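REP-associated tyrosine transposase (PDB 4ER8) binds hairpins formed by repetitive extragenic palindrome (REP) sequences and, as a transposase, catalyses cleavage and recombination of the mosaic elements in which they cluster. Local coordinates at residues Y32-H37 / T85-L90; N51-L56 / C62-P67; P57-C62 / V121-V126; Y115-P120 / F134-R139. One frame throughout, in Å; residues are numbered along the deposited sequence.

Interaction 1: residues Y32-H37 / T85-L90; sequences YQMLRH and THACGL. With nucleotides of chain B.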
# COMPACT_ATOMS: atom_id res chain seq x y z
N TYR A 32 3.13 -3.62 -13.43
CA TYR A 32 3.10 -4.38 -12.19
C TYR A 32 4.45 -5.00 -11.82
O TYR A 32 4.88 -4.96 -10.66
CB TYR A 32 2.03 -5.46 -12.27
CG TYR A 32 1.72 -6.07 -10.92
CD1 TYR A 32 1.55 -5.26 -9.79
CD2 TYR A 32 1.58 -7.45 -10.78
CE1 TYR A 32 1.25 -5.82 -8.56
CE2 TYR A 32 1.27 -8.01 -9.55
CZ TYR A 32 1.12 -7.19 -8.44
OH TYR A 32 0.82 -7.75 -7.23
N GLN A 33 5.12 -5.54 -12.83
CA GLN A 33 6.36 -6.29 -12.69
C GLN A 33 7.50 -5.46 -12.16
O GLN A 33 8.14 -5.86 -11.20
CB GLN A 33 6.73 -6.91 -14.04
CG GLN A 33 5.74 -7.99 -14.50
CD GLN A 33 5.44 -8.96 -13.36
OE1 GLN A 33 6.33 -9.29 -12.55
NE2 GLN A 33 4.17 -9.40 -13.27
N MET A 34 7.77 -4.32 -12.79
CA MET A 34 8.80 -3.40 -12.28
C MET A 34 8.49 -3.06 -10.84
O MET A 34 9.41 -3.06 -10.00
CB MET A 34 8.85 -2.09 -13.06
CG MET A 34 9.69 -2.11 -14.34
SD MET A 34 8.74 -1.24 -15.62
CE MET A 34 9.85 -1.36 -17.03
N LEU A 35 7.22 -2.79 -10.54
CA LEU A 35 6.83 -2.46 -9.17
C LEU A 35 7.19 -3.60 -8.25
O LEU A 35 8.00 -3.42 -7.34
CB LEU A 35 5.35 -2.15 -9.04
CG LEU A 35 4.85 -1.70 -7.65
CD1 LEU A 35 5.34 -0.34 -7.24
CD2 LEU A 35 3.36 -1.70 -7.65
N ARG A 36 6.60 -4.76 -8.52
CA ARG A 36 6.91 -5.95 -7.75
C ARG A 36 8.42 -6.03 -7.57
O ARG A 36 8.91 -6.16 -6.44
CB ARG A 36 6.38 -7.19 -8.46
CG ARG A 36 5.15 -7.83 -7.81
CD ARG A 36 4.48 -8.85 -8.75
NE ARG A 36 5.09 -10.20 -8.88
CZ ARG A 36 5.94 -10.77 -8.02
NH1 ARG A 36 6.34 -10.15 -6.91
NH2 ARG A 36 6.39 -12.00 -8.27
N HIS A 37 9.16 -5.88 -8.68
CA HIS A 37 10.61 -6.01 -8.64
C HIS A 37 11.26 -5.02 -7.67
O HIS A 37 12.05 -5.42 -6.82
CB HIS A 37 11.19 -5.99 -10.07
CG HIS A 37 10.91 -7.25 -10.85
ND1 HIS A 37 10.17 -7.27 -12.02
CD2 HIS A 37 11.25 -8.55 -10.61
CE1 HIS A 37 10.06 -8.51 -12.47
NE2 HIS A 37 10.71 -9.31 -11.63
N THR A 85 10.80 4.50 -10.19
CA THR A 85 10.96 5.67 -11.06
C THR A 85 12.09 5.40 -12.08
O THR A 85 11.92 5.65 -13.29
CB THR A 85 11.19 6.93 -10.25
OG1 THR A 85 9.94 7.32 -9.66
CG2 THR A 85 11.68 8.07 -11.12
N HIS A 86 13.20 4.85 -11.58
CA HIS A 86 14.36 4.46 -12.39
C HIS A 86 13.96 3.46 -13.46
O HIS A 86 14.12 3.73 -14.66
CB HIS A 86 15.44 3.85 -11.48
CG HIS A 86 16.75 3.60 -12.18
ND1 HIS A 86 17.34 4.53 -13.01
CD2 HIS A 86 17.59 2.53 -12.14
CE1 HIS A 86 18.48 4.04 -13.47
NE2 HIS A 86 18.66 2.83 -12.95
N ALA A 87 13.43 2.32 -13.01
CA ALA A 87 13.07 1.21 -13.88
C ALA A 87 12.21 1.61 -15.09
O ALA A 87 12.47 1.15 -16.20
CB ALA A 87 12.40 0.11 -13.09
N CYS A 88 11.22 2.47 -14.90
CA CYS A 88 10.36 2.83 -16.02
C CYS A 88 10.79 4.13 -16.67
O CYS A 88 10.13 4.62 -17.59
CB CYS A 88 8.91 2.91 -15.59
SG CYS A 88 8.63 4.10 -14.29
N GLY A 89 11.89 4.69 -16.17
CA GLY A 89 12.53 5.87 -16.74
C GLY A 89 11.65 7.10 -16.88
O GLY A 89 12.02 8.06 -17.57
N LEU A 90 10.48 7.10 -16.23
CA LEU A 90 9.57 8.26 -16.26
C LEU A 90 9.93 9.22 -15.13
O LEU A 90 10.52 8.82 -14.13
CB LEU A 90 8.11 7.82 -16.23
CG LEU A 90 7.38 7.66 -17.58
CD1 LEU A 90 8.13 6.71 -18.52
CD2 LEU A 90 5.94 7.20 -17.45
P DT B 29 11.43 9.86 -7.44
OP1 DT B 29 10.89 8.47 -7.49
OP2 DT B 29 10.78 10.97 -8.17
O5' DT B 29 11.76 10.29 -5.92
C5' DT B 29 12.11 9.22 -5.03
C4' DT B 29 12.07 9.65 -3.57
O4' DT B 29 13.19 10.49 -3.37
C3' DT B 29 10.86 10.48 -3.15
O3' DT B 29 10.17 9.80 -2.07
C2' DT B 29 11.42 11.85 -2.80
C1' DT B 29 12.87 11.52 -2.49
N1 DT B 29 13.80 12.64 -2.81
C2 DT B 29 14.83 12.89 -1.94
O2 DT B 29 15.00 12.24 -0.94
N3 DT B 29 15.66 13.92 -2.27
C4 DT B 29 15.51 14.71 -3.40
O4 DT B 29 16.25 15.62 -3.67
C5 DT B 29 14.42 14.41 -4.26
C7 DT B 29 14.23 15.26 -5.46
C6 DT B 29 13.61 13.39 -3.94
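Met34 and Ala87 supply most of the apolar contact between residues 32-37 and 85-90, a small surface patch that shows how a single long side chain can bridge two helices. Met34 CG lies 3.7 Å from Ala87 CB. Further out, the methionine chain bends at chi2 (137°) and runs past the end of the other helix: Met34 SD comes within 4.2 Å of Cys88 CB, and the terminal Met34 CE rests 3.7 Å from the carbonyl oxygen Ala87 O. These are van der Waals contacts, and together they bury only about 119 Å².

Backbone bonding shapes the second segment. Helix 73-87 stops just where Met34 meets it: Gly89, with a positive phi of 56°, leaves helical geometry, while its N still bonds to His86 O at 2.9 Å.

Two polar side chains of residues 85-90 reach the DNA. Thr85 OG1 lies 2.6 Å from the phosphate oxygen OP1 of DT29 of chain B. A hydrogen bond is likely but not settled, because Lys81 O competes for the single hydroxyl proton. A weak hydrogen bond from His86 NE2 reaches another phosphate.

In the fold, the contact joins the start of helix 32-45 to the end of helix 73-87. Phe84 of the latter helix touches both Met34 and Leu35, and Leu35 continues the packing inward onto Val55 of strand 49-55.

Interaction 2: residues N51-L56 / C62-P67; sequences NAWVVL and CIWTLP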
# COMPACT_ATOMS: atom_id res chain seq x y z
N ASN A 51 2.44 -6.88 5.85
CA ASN A 51 1.20 -7.35 6.43
C ASN A 51 0.12 -7.42 5.35
O ASN A 51 -0.57 -8.45 5.22
CB ASN A 51 0.77 -6.46 7.57
CG ASN A 51 1.62 -6.62 8.80
OD1 ASN A 51 1.44 -7.55 9.56
ND2 ASN A 51 2.56 -5.71 9.01
N ALA A 52 0.00 -6.35 4.56
CA ALA A 52 -0.88 -6.36 3.42
C ALA A 52 -0.55 -5.28 2.38
O ALA A 52 0.08 -4.28 2.70
CB ALA A 52 -2.32 -6.26 3.85
N TRP A 53 -1.01 -5.48 1.15
CA TRP A 53 -0.76 -4.50 0.13
C TRP A 53 -1.78 -4.64 -1.01
O TRP A 53 -2.08 -5.77 -1.39
CB TRP A 53 0.66 -4.73 -0.37
CG TRP A 53 1.37 -3.59 -1.02
CD1 TRP A 53 0.88 -2.74 -1.98
CD2 TRP A 53 2.74 -3.22 -0.82
NE1 TRP A 53 1.86 -1.84 -2.35
CE2 TRP A 53 3.01 -2.14 -1.67
CE3 TRP A 53 3.77 -3.72 0.00
CZ2 TRP A 53 4.27 -1.53 -1.71
CZ3 TRP A 53 5.01 -3.11 -0.03
CH2 TRP A 53 5.26 -2.03 -0.87
N VAL A 54 -2.36 -3.54 -1.49
CA VAL A 54 -2.98 -3.51 -2.82
C VAL A 54 -2.23 -2.56 -3.73
O VAL A 54 -1.72 -1.52 -3.31
CB VAL A 54 -4.37 -2.90 -2.87
CG1 VAL A 54 -5.42 -3.92 -2.81
CG2 VAL A 54 -4.53 -1.79 -1.85
N VAL A 55 -2.26 -2.89 -5.01
CA VAL A 55 -1.85 -1.95 -6.03
C VAL A 55 -3.04 -1.63 -6.92
O VAL A 55 -3.71 -2.52 -7.44
CB VAL A 55 -0.80 -2.57 -6.90
CG1 VAL A 55 -0.36 -1.55 -7.97
CG2 VAL A 55 0.35 -3.07 -6.03
N LEU A 56 -3.29 -0.36 -7.12
CA LEU A 56 -4.33 -0.01 -8.02
C LEU A 56 -3.61 0.53 -9.24
O LEU A 56 -2.37 0.61 -9.22
CB LEU A 56 -5.33 0.95 -7.37
CG LEU A 56 -6.07 0.04 -6.37
CD1 LEU A 56 -5.67 0.29 -4.92
CD2 LEU A 56 -7.58 0.05 -6.53
N CYS A 62 -0.92 0.15 1.77
CA CYS A 62 -0.34 -1.07 2.35
C CYS A 62 -0.06 -1.00 3.86
O CYS A 62 -0.13 0.07 4.46
CB CYS A 62 0.91 -1.44 1.57
SG CYS A 62 2.19 -0.25 1.86
N ILE A 63 0.22 -2.15 4.46
CA ILE A 63 0.62 -2.22 5.89
C ILE A 63 1.97 -2.93 6.11
O ILE A 63 2.16 -4.05 5.61
CB ILE A 63 -0.42 -2.95 6.71
CG1 ILE A 63 -1.77 -2.24 6.61
CG2 ILE A 63 0.03 -2.98 8.14
CD1 ILE A 63 -2.98 -3.09 7.08
N TRP A 64 2.88 -2.27 6.82
CA TRP A 64 4.22 -2.86 7.12
C TRP A 64 4.46 -2.99 8.60
O TRP A 64 3.91 -2.25 9.42
CB TRP A 64 5.39 -1.99 6.65
CG TRP A 64 5.45 -1.65 5.23
CD1 TRP A 64 4.77 -2.22 4.22
CD2 TRP A 64 6.32 -0.67 4.63
NE1 TRP A 64 5.10 -1.62 3.02
CE2 TRP A 64 6.07 -0.68 3.25
CE3 TRP A 64 7.27 0.22 5.14
CZ2 TRP A 64 6.73 0.19 2.35
CZ3 TRP A 64 7.93 1.09 4.24
CH2 TRP A 64 7.65 1.07 2.87
N THR A 65 5.34 -3.91 8.95
CA THR A 65 5.79 -4.04 10.32
C THR A 65 7.28 -4.12 10.21
O THR A 65 7.82 -4.95 9.47
CB THR A 65 5.28 -5.34 10.96
OG1 THR A 65 3.86 -5.26 11.13
CG2 THR A 65 5.96 -5.58 12.33
N LEU A 66 7.96 -3.25 10.94
CA LEU A 66 9.40 -3.17 10.80
C LEU A 66 10.09 -3.98 11.90
O LEU A 66 9.53 -4.14 13.00
CB LEU A 66 9.87 -1.70 10.81
CG LEU A 66 9.39 -0.68 9.77
CD1 LEU A 66 10.29 0.54 9.77
CD2 LEU A 66 9.32 -1.21 8.37
N PRO A 67 11.31 -4.48 11.61
CA PRO A 67 12.17 -5.23 12.51
C PRO A 67 12.26 -4.59 13.88
O PRO A 67 11.94 -3.42 14.05
CB PRO A 67 13.52 -5.13 11.83
CG PRO A 67 13.18 -5.09 10.37
CD PRO A 67 11.98 -4.22 10.32
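Trp53 lies against Cys62 in a non-hydrogen-bonded antiparallel pair, and its indole can be followed atom by atom across the neighbouring strand. Trp53 CB starts 3.8 Å from Cys62 CB. With CG anti to the backbone N (chi1 -157°), the ring swings over Cys62 of the neighbouring strand, and Trp53 CG comes within 3.4 Å of that same Cys62 CB, which covers the five-membered ring as a CH-pi contact. NE1 turns toward the sulfur of Met60. Over the six-membered ring of Trp53 sits Cys62 SG, 4.0 Å from the centroid and nearly on its normal, a sulfur-aromatic contact. At the far end, Trp53 CZ3 meets Trp64 NE1 at 3.4 Å, the two indole planes being inclined by 43°.

Polar bonds secure the backbone beside this row. Ile63 N donates to Ala52 O at 2.8 Å, whereas Ile63 O receives weak bonds from both Asn51 N and Ala52 N. The Asn51 amide reaches across to the neighbouring strand, ND2 donating to Thr65 OG1 (2.5 Å), close to the amide plane.

Two residues facing one, Asn51 and Ala52 opposite Ile63, make a classic beta bulge. It lies in the hairpin of strands 49-55 and 59-65, part of the antiparallel sheet of this RNA-recognition-motif-like HUH nuclease fold.

Interaction 3: residues P57-C62 / V121-V126; sequences PEHMHC and VKHGWV. With NI (nickel (II) ion), chain C.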
# COMPACT_ATOMS: atom_id res chain seq x y z
N PRO A 57 -4.35 0.84 -10.32
CA PRO A 57 -3.61 1.30 -11.49
C PRO A 57 -2.84 2.56 -11.17
O PRO A 57 -1.72 2.72 -11.66
CB PRO A 57 -4.70 1.59 -12.52
CG PRO A 57 -5.92 0.83 -12.01
CD PRO A 57 -5.81 0.87 -10.53
N GLU A 58 -3.39 3.43 -10.33
CA GLU A 58 -2.75 4.73 -10.05
C GLU A 58 -2.42 5.09 -8.59
O GLU A 58 -2.12 6.25 -8.33
CB GLU A 58 -3.57 5.88 -10.66
CG GLU A 58 -5.08 5.75 -10.46
CD GLU A 58 -5.47 5.55 -9.02
OE1 GLU A 58 -5.87 4.43 -8.64
OE2 GLU A 58 -5.38 6.52 -8.25
N HIS A 59 -2.47 4.14 -7.66
CA HIS A 59 -2.09 4.38 -6.26
C HIS A 59 -2.09 3.05 -5.55
O HIS A 59 -2.54 2.04 -6.10
CB HIS A 59 -3.06 5.36 -5.57
CG HIS A 59 -4.37 4.77 -5.13
ND1 HIS A 59 -5.35 4.37 -6.02
CD2 HIS A 59 -4.89 4.59 -3.89
CE1 HIS A 59 -6.41 3.95 -5.34
NE2 HIS A 59 -6.15 4.06 -4.04
N MET A 60 -1.58 3.04 -4.32
CA MET A 60 -1.54 1.81 -3.59
C MET A 60 -1.70 2.13 -2.13
O MET A 60 -1.42 3.27 -1.72
CB MET A 60 -0.25 1.04 -3.88
CG MET A 60 1.07 1.66 -3.44
SD MET A 60 2.51 0.97 -4.41
CE MET A 60 3.81 1.97 -3.79
N HIS A 61 -2.17 1.16 -1.36
CA HIS A 61 -2.26 1.24 0.07
C HIS A 61 -1.58 0.03 0.63
O HIS A 61 -1.68 -1.05 0.04
CB HIS A 61 -3.70 1.15 0.50
CG HIS A 61 -4.58 2.18 -0.11
ND1 HIS A 61 -4.64 3.47 0.36
CD2 HIS A 61 -5.47 2.10 -1.13
CE1 HIS A 61 -5.51 4.16 -0.36
NE2 HIS A 61 -6.03 3.35 -1.26
N CYS A 62 -0.92 0.15 1.77
CA CYS A 62 -0.34 -1.07 2.35
C CYS A 62 -0.06 -1.00 3.86
O CYS A 62 -0.13 0.07 4.46
CB CYS A 62 0.91 -1.44 1.57
SG CYS A 62 2.19 -0.25 1.86
N VAL A 121 -12.73 -2.41 -4.87
CA VAL A 121 -14.19 -2.38 -5.04
C VAL A 121 -14.66 -0.98 -4.77
O VAL A 121 -15.38 -0.42 -5.56
CB VAL A 121 -14.90 -3.43 -4.13
CG1 VAL A 121 -16.40 -3.16 -3.98
CG2 VAL A 121 -14.68 -4.79 -4.66
N LYS A 122 -14.24 -0.40 -3.65
CA LYS A 122 -14.53 1.03 -3.41
C LYS A 122 -14.17 1.90 -4.62
O LYS A 122 -14.85 2.86 -4.90
CB LYS A 122 -13.77 1.53 -2.16
CG LYS A 122 -13.87 3.02 -1.88
CD LYS A 122 -12.84 3.49 -0.83
CE LYS A 122 -13.11 4.92 -0.35
NZ LYS A 122 -14.40 5.13 0.40
N HIS A 123 -13.13 1.56 -5.36
CA HIS A 123 -12.69 2.45 -6.41
C HIS A 123 -13.40 2.18 -7.74
O HIS A 123 -13.21 2.93 -8.73
CB HIS A 123 -11.17 2.39 -6.56
CG HIS A 123 -10.42 3.11 -5.47
ND1 HIS A 123 -10.55 4.47 -5.25
CD2 HIS A 123 -9.50 2.66 -4.59
CE1 HIS A 123 -9.74 4.82 -4.26
NE2 HIS A 123 -9.09 3.75 -3.84
N GLY A 124 -14.22 1.13 -7.76
CA GLY A 124 -15.08 0.82 -8.90
C GLY A 124 -14.44 -0.09 -9.93
O GLY A 124 -15.02 -0.35 -10.98
N TRP A 125 -13.24 -0.58 -9.64
CA TRP A 125 -12.58 -1.50 -10.56
C TRP A 125 -13.30 -2.84 -10.67
O TRP A 125 -13.42 -3.37 -11.76
CB TRP A 125 -11.11 -1.70 -10.19
CG TRP A 125 -10.33 -0.42 -10.24
CD1 TRP A 125 -9.86 0.30 -9.17
CD2 TRP A 125 -9.98 0.34 -11.41
NE1 TRP A 125 -9.21 1.42 -9.60
CE2 TRP A 125 -9.27 1.48 -10.97
CE3 TRP A 125 -10.19 0.17 -12.79
CZ2 TRP A 125 -8.77 2.46 -11.86
CZ3 TRP A 125 -9.68 1.15 -13.69
CH2 TRP A 125 -8.98 2.28 -13.21
N VAL A 126 -13.75 -3.39 -9.54
CA VAL A 126 -14.34 -4.74 -9.53
C VAL A 126 -15.57 -4.82 -8.61
O VAL A 126 -15.76 -3.97 -7.77
CB VAL A 126 -13.31 -5.83 -9.13
CG1 VAL A 126 -12.15 -5.89 -10.14
CG2 VAL A 126 -12.78 -5.61 -7.72
NI NI C . -7.54 3.66 -2.54
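Metal coordination is the main bond between residues 57-62 and 121-126: His59 and His61 of a central strand meet His123, at the C-terminal end of helix 106-122, around one nickel ion. His59-Met60-His61 is the HUH motif that names this nuclease superfamily. Because side chains alternate along a strand, both histidines reach the metal while Met60 packs against Trp53 instead. The nickel probably occupies the site of a catalytic divalent cation such as manganese.

All three rings coordinate through NE2, at 2.1 Å for His59, 2.0 Å for His61 and 2.0 Å for His123. Asn119 OD1 and both carboxylate oxygens of Glu161 complete six ligand atoms. Sharing the metal brings His59 NE2 and His123 NE2 within 3.0 Å without a hydrogen bond. The rings themselves form an offset edge-to-face pair, planes at 84°, with the edge of His59 turned to the face of His123.

A second shell fixes the rotation of the strand histidines. His59 ND1 donates to Glu58 OE1 at 2.7 Å, almost in the ring plane and on the syn side of the carboxylate, whose other oxygen forms a salt bridge with Arg162. His61 ND1 is paired with Thr17 OG1.

After His123 the chain turns through a Schellman motif at Gly124 (phi 91°), which brings Trp125 round to the loop before the HUH strand. There Pro57 CG sits over one face of the Trp125 indole, 3.6 Å from the centroid of its six-membered ring, in a CH-pi contact.

Interaction 4: residues Y115-P120 / F134-R139; sequences YIYINP and FSTFHR. With NI (nickel (II) ion), chain C.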
# COMPACT_ATOMS: atom_id res chain seq x y z
N TYR A 115 -9.79 -2.74 4.67
CA TYR A 115 -9.83 -1.56 3.85
C TYR A 115 -8.94 -1.78 2.64
O TYR A 115 -9.27 -1.36 1.52
CB TYR A 115 -9.30 -0.36 4.60
CG TYR A 115 -9.50 0.89 3.79
CD1 TYR A 115 -10.61 1.72 4.01
CD2 TYR A 115 -8.59 1.26 2.80
CE1 TYR A 115 -10.78 2.90 3.28
CE2 TYR A 115 -8.76 2.45 2.06
CZ TYR A 115 -9.85 3.26 2.31
OH TYR A 115 -10.05 4.39 1.55
N ILE A 116 -7.80 -2.43 2.87
CA ILE A 116 -6.92 -2.63 1.78
C ILE A 116 -7.58 -3.53 0.73
O ILE A 116 -7.70 -3.11 -0.42
CB ILE A 116 -5.56 -3.12 2.21
CG1 ILE A 116 -4.75 -1.91 2.73
CG2 ILE A 116 -4.88 -3.82 1.03
CD1 ILE A 116 -3.74 -2.22 3.76
N TYR A 117 -8.04 -4.71 1.15
CA TYR A 117 -8.59 -5.69 0.22
C TYR A 117 -9.92 -5.26 -0.40
O TYR A 117 -10.22 -5.66 -1.52
CB TYR A 117 -8.68 -7.11 0.84
CG TYR A 117 -7.32 -7.65 1.29
CD1 TYR A 117 -7.17 -8.36 2.50
CD2 TYR A 117 -6.17 -7.41 0.53
CE1 TYR A 117 -5.90 -8.81 2.91
CE2 TYR A 117 -4.92 -7.86 0.93
CZ TYR A 117 -4.79 -8.55 2.12
OH TYR A 117 -3.52 -8.98 2.49
N ILE A 118 -10.70 -4.44 0.30
CA ILE A 118 -11.93 -3.89 -0.26
C ILE A 118 -11.69 -2.78 -1.27
O ILE A 118 -12.56 -2.43 -2.05
CB ILE A 118 -12.82 -3.33 0.85
CG1 ILE A 118 -13.60 -4.46 1.49
CG2 ILE A 118 -13.81 -2.33 0.32
CD1 ILE A 118 -14.02 -4.13 2.93
N ASN A 119 -10.51 -2.21 -1.24
CA ASN A 119 -10.30 -0.99 -1.97
C ASN A 119 -10.64 -1.10 -3.47
O ASN A 119 -11.34 -0.24 -4.03
CB ASN A 119 -8.87 -0.52 -1.77
CG ASN A 119 -8.79 0.93 -1.72
OD1 ASN A 119 -7.89 1.54 -2.31
ND2 ASN A 119 -9.73 1.55 -1.01
N PRO A 120 -10.17 -2.17 -4.13
CA PRO A 120 -10.44 -2.25 -5.59
C PRO A 120 -11.92 -2.08 -5.87
O PRO A 120 -12.31 -1.62 -6.97
CB PRO A 120 -9.97 -3.64 -5.95
CG PRO A 120 -8.79 -3.87 -4.98
CD PRO A 120 -9.22 -3.20 -3.67
N PHE A 134 -4.27 -7.88 -8.17
CA PHE A 134 -3.12 -7.05 -7.83
C PHE A 134 -3.06 -6.76 -6.34
O PHE A 134 -3.09 -5.59 -5.93
CB PHE A 134 -3.16 -5.75 -8.62
CG PHE A 134 -3.03 -5.94 -10.10
CD1 PHE A 134 -4.10 -5.67 -10.94
CD2 PHE A 134 -1.85 -6.43 -10.65
CE1 PHE A 134 -4.01 -5.87 -12.33
CE2 PHE A 134 -1.72 -6.63 -12.05
CZ PHE A 134 -2.81 -6.36 -12.88
N SER A 135 -2.98 -7.80 -5.52
CA SER A 135 -2.90 -7.59 -4.08
C SER A 135 -2.43 -8.83 -3.35
O SER A 135 -2.27 -9.88 -3.96
CB SER A 135 -4.26 -7.21 -3.55
OG SER A 135 -5.08 -8.33 -3.55
N THR A 136 -2.24 -8.72 -2.04
CA THR A 136 -1.88 -9.86 -1.23
C THR A 136 -3.12 -10.65 -0.73
O THR A 136 -3.01 -11.55 0.14
CB THR A 136 -1.09 -9.42 -0.03
OG1 THR A 136 -1.90 -8.55 0.78
CG2 THR A 136 0.15 -8.72 -0.49
N PHE A 137 -4.29 -10.31 -1.27
CA PHE A 137 -5.52 -10.98 -0.84
C PHE A 137 -5.40 -12.48 -1.04
O PHE A 137 -5.56 -13.26 -0.11
CB PHE A 137 -6.72 -10.45 -1.59
CG PHE A 137 -8.00 -11.13 -1.21
CD1 PHE A 137 -8.57 -10.92 0.06
CD2 PHE A 137 -8.68 -11.92 -2.13
CE1 PHE A 137 -9.79 -11.51 0.41
CE2 PHE A 137 -9.89 -12.53 -1.79
CZ PHE A 137 -10.44 -12.32 -0.52
N HIS A 138 -5.11 -12.87 -2.28
CA HIS A 138 -4.78 -14.27 -2.64
C HIS A 138 -3.61 -14.89 -1.85
O HIS A 138 -3.73 -16.00 -1.38
CB HIS A 138 -4.58 -14.35 -4.15
CG HIS A 138 -5.69 -13.67 -4.90
ND1 HIS A 138 -6.83 -14.33 -5.29
CD2 HIS A 138 -5.86 -12.37 -5.25
CE1 HIS A 138 -7.65 -13.48 -5.90
NE2 HIS A 138 -7.08 -12.28 -5.89
N ARG A 139 -2.51 -14.17 -1.64
CA ARG A 139 -1.53 -14.71 -0.71
C ARG A 139 -2.23 -15.09 0.60
O ARG A 139 -1.95 -16.16 1.15
CB ARG A 139 -0.38 -13.74 -0.44
CG ARG A 139 0.66 -14.30 0.52
CD ARG A 139 1.45 -13.22 1.26
NE ARG A 139 0.68 -12.68 2.38
CZ ARG A 139 0.78 -11.46 2.89
NH1 ARG A 139 1.63 -10.58 2.37
NH2 ARG A 139 0.01 -11.12 3.91
NI NI C . -7.54 3.66 -2.54
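Ser135 and Tyr117 open the contact loosely, Ser135 OG standing 4.3 Å from Tyr117 CD2. The serine mainly shapes its own segment: OG accepts from Phe137 N at 3.1 Å, an ST turn that leads into helix 137-142.

Thr136 follows at the N-cap position, yet its hydroxyl makes no capping bond. OG1 approaches the Tyr117 ring at its edge and donates to the phenol OH; the modelled 2.4 Å between Thr136 OG1 and Tyr117 OH is very short, and doubtful as an exact length at this resolution.

Phe137 then covers one face of the tyrosine. Its CA lies 3.9 Å from the Tyr117 ring centroid, a CH-pi contact. A chi1 of 179°, placing CG opposite the backbone N, turns the edge of the phenyl ring to the tyrosine face, planes at 63°, and Phe137 CD1 reaches Tyr117 CG at 3.7 Å. Arg139 passes near the phenol, but its NH2 is bonded to Asn51 O.

Thr136 OG1 also accepts from Trp53 N, and Tyr117 OH is hydrogen-bonded to Asp140 OD2. If the short Thr136 bond is real, the buried phenol has two partners in a chain of hydrogen bonds running from strand 49-55 to helix 137-142, which would help to hold the ring two residues before the nickel ligand Asn119.

How the interactions relate
Interactions 2, 3 and 4 form a continuous group, centred 9 to 14 Å from one another, while interaction 1 lies 18 to 20 Å from each of them at the surface, beside residues that meet the DNA. Interaction 2 is nested along the chain within the loop closed by interaction 1; interaction 3 alternates with all the others, while interaction 4 follows 1 and 2 in series. Strand 59-65 serves interactions 2 and 3, which share Cys62; helix 106-122 serves interactions 3 and 4, and both supply nickel ligands. Residues 134-136 line the outer side of strand 49-55, with probable backbone bonds such as Val55 N to Phe134 O. Tyr32 packs on Val55 and Phe134. One sheet thus links the metal site to DNA-contacting helix 73-87.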